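ATP/GTP-binding site-containing protein A (PDB 6NTR) functions in the periplasm to maintain the integrity of the bacterial cell envelope. Local coordinates at residues Val163-Gln168 / Gln186-Thr191. Residues are numbered along the deposited sequence; the frame is centred on the assembly and turned at random.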
loop_
_atom_site.group_PDB
_atom_site.type_symbol
_atom_site.label_atom_id
_atom_site.label_comp_id
_atom_site.label_asym_id
_atom_site.label_seq_id
_atom_site.Cartn_x
_atom_site.Cartn_y
_atom_site.Cartn_z
ATOM N N VAL A 163 -4.723 -10.793 7.460
ATOM C CA VAL A 163 -3.345 -10.584 7.818
ATOM C C VAL A 163 -2.728 -11.818 8.449
ATOM O O VAL A 163 -3.320 -12.408 9.315
ATOM C CB VAL A 163 -3.228 -9.432 8.822
ATOM C CG1 VAL A 163 -1.790 -9.170 9.178
ATOM C CG2 VAL A 163 -3.887 -8.176 8.292
ATOM N N VAL A 164 -1.546 -12.209 7.997
ATOM C CA VAL A 164 -0.825 -13.332 8.553
ATOM C C VAL A 164 0.534 -12.808 8.991
ATOM O O VAL A 164 1.255 -12.245 8.195
ATOM C CB VAL A 164 -0.658 -14.471 7.538
ATOM C CG1 VAL A 164 0.209 -15.575 8.105
ATOM C CG2 VAL A 164 -2.003 -15.017 7.119
ATOM N N VAL A 165 0.883 -13.008 10.258
ATOM C CA VAL A 165 2.140 -12.530 10.817
ATOM C C VAL A 165 3.005 -13.720 11.228
ATOM O O VAL A 165 2.491 -14.751 11.669
ATOM C CB VAL A 165 1.863 -11.598 12.019
ATOM C CG1 VAL A 165 3.098 -10.863 12.439
ATOM C CG2 VAL A 165 0.757 -10.639 11.687
ATOM N N GLY A 166 4.325 -13.571 11.077
ATOM C CA GLY A 166 5.291 -14.565 11.472
ATOM C C GLY A 166 6.120 -14.131 12.666
ATOM O O GLY A 166 5.739 -13.241 13.434
ATOM N N LYS A 167 7.241 -14.805 12.868
ATOM C CA LYS A 167 8.103 -14.511 13.997
ATOM C C LYS A 167 9.042 -13.346 13.772
ATOM O O LYS A 167 9.504 -13.124 12.672
ATOM C CB LYS A 167 8.880 -15.755 14.429
ATOM C CG LYS A 167 9.980 -16.183 13.487
ATOM C CD LYS A 167 10.710 -17.410 14.000
ATOM C CE LYS A 167 10.317 -18.645 13.207
ATOM N NZ LYS A 167 11.259 -18.951 12.098
ATOM N N GLN A 168 9.328 -12.603 14.825
ATOM C CA GLN A 168 10.227 -11.483 14.698
ATOM C C GLN A 168 11.604 -11.977 14.330
ATOM O O GLN A 168 12.101 -12.912 14.913
ATOM C CB GLN A 168 10.292 -10.706 16.002
ATOM C CG GLN A 168 8.964 -10.115 16.426
ATOM C CD GLN A 168 9.013 -9.523 17.812
ATOM O OE1 GLN A 168 10.028 -8.981 18.224
ATOM N NE2 GLN A 168 7.913 -9.637 18.547
ATOM N N GLN A 186 13.966 -5.350 15.152
ATOM C CA GLN A 186 13.205 -6.518 14.743
ATOM C C GLN A 186 12.131 -6.191 13.726
ATOM O O GLN A 186 11.640 -5.091 13.693
ATOM C CB GLN A 186 12.550 -7.168 15.956
ATOM C CG GLN A 186 13.507 -7.801 16.939
ATOM C CD GLN A 186 14.005 -9.148 16.485
ATOM O OE1 GLN A 186 13.273 -9.924 15.898
ATOM N NE2 GLN A 186 15.258 -9.431 16.764
ATOM N N VAL A 187 11.762 -7.169 12.918
ATOM C CA VAL A 187 10.712 -7.003 11.938
ATOM C C VAL A 187 9.764 -8.174 12.033
ATOM O O VAL A 187 10.090 -9.188 12.615
ATOM C CB VAL A 187 11.239 -6.947 10.499
ATOM C CG1 VAL A 187 12.279 -5.859 10.339
ATOM C CG2 VAL A 187 11.783 -8.295 10.074
ATOM N N TRP A 188 8.567 -8.002 11.508
ATOM C CA TRP A 188 7.594 -9.067 11.475
ATOM C C TRP A 188 7.336 -9.374 10.027
ATOM O O TRP A 188 7.132 -8.464 9.248
ATOM C CB TRP A 188 6.267 -8.611 12.049
ATOM C CG TRP A 188 6.221 -8.445 13.501
ATOM C CD1 TRP A 188 6.249 -9.424 14.436
ATOM C CD2 TRP A 188 6.092 -7.220 14.207
ATOM N NE1 TRP A 188 6.166 -8.889 15.681
ATOM C CE2 TRP A 188 6.065 -7.531 15.570
ATOM C CE3 TRP A 188 6.000 -5.888 13.820
ATOM C CZ2 TRP A 188 5.956 -6.558 16.546
ATOM C CZ3 TRP A 188 5.892 -4.935 14.780
ATOM C CH2 TRP A 188 5.870 -5.266 16.129
ATOM N N PRO A 189 7.395 -10.648 9.639
ATOM C CA PRO A 189 7.032 -10.901 8.252
ATOM C C PRO A 189 5.535 -10.717 8.190
ATOM O O PRO A 189 4.858 -11.193 9.075
ATOM C CB PRO A 189 7.410 -12.358 8.053
ATOM C CG PRO A 189 8.419 -12.642 9.105
ATOM C CD PRO A 189 7.990 -11.827 10.278
ATOM N N VAL A 190 5.023 -10.038 7.175
ATOM C CA VAL A 190 3.591 -9.810 7.093
ATOM C C VAL A 190 3.133 -10.100 5.681
ATOM O O VAL A 190 3.766 -9.667 4.713
ATOM C CB VAL A 190 3.205 -8.383 7.510
ATOM C CG1 VAL A 190 1.723 -8.308 7.706
ATOM C CG2 VAL A 190 3.913 -7.989 8.774
ATOM N N THR A 191 2.048 -10.859 5.574
ATOM C CA THR A 191 1.353 -11.117 4.326
ATOM C C THR A 191 -0.058 -10.567 4.472
ATOM O O THR A 191 -0.768 -10.916 5.415
ATOM C CB THR A 191 1.335 -12.617 4.003
ATOM O OG1 THR A 191 2.673 -13.091 3.819
ATOM C CG2 THR A 191 0.547 -12.892 2.745
#
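Neighbouring antiparallel strands 159-165 and 187-195 of the EipB beta-barrel-like fold meet here, linked through helix 174-179. Val-164 and Thr-191 form a hydrogen-bonded pair. Val-164 N donates to Thr-191 O at 3.0 Å, and Thr-191 N returns a nearly straight bond (171°) to Val-164 O at 3.1 Å. Gly-166 N adds a third bond to Pro-189 O, 3.2 Å long. Pro-189 has no N-H to give back, so this pair keeps one bond. The non-hydrogen-bonded pair, Val-165 and Val-190, shares a buried face with Val-163 and Trp-188. Helix 126-138 packs on Val-163, Val-190 and Trp-188. Val-163 CG1 meets Val-190 CG1 at 3.9 Å. Val-165 CG1 lies beside Trp-188 CB at 3.9 Å. The ladder is interrupted after Gly-166 and Lys-167 is skipped, but Gln-168 CA meets Val-187 O at 3.1 Å. Pro-189 CD lies 3.1 Å from Lys-167 O. Gln-168 CG is anti to its carbonyl carbon (chi1 -62°); the chain beyond is extended, side by side with Trp-188, its amide 74° from the ring plane. Gln-168 CG comes within 3.1 Å of Trp-188 NE1. Gln-168 NE2 and Trp-188 NE1, both donors, do not bond. Backbone bonds thus fix the register, while Val-165 and the aliphatic part of Gln-168 pack obliquely against the indole.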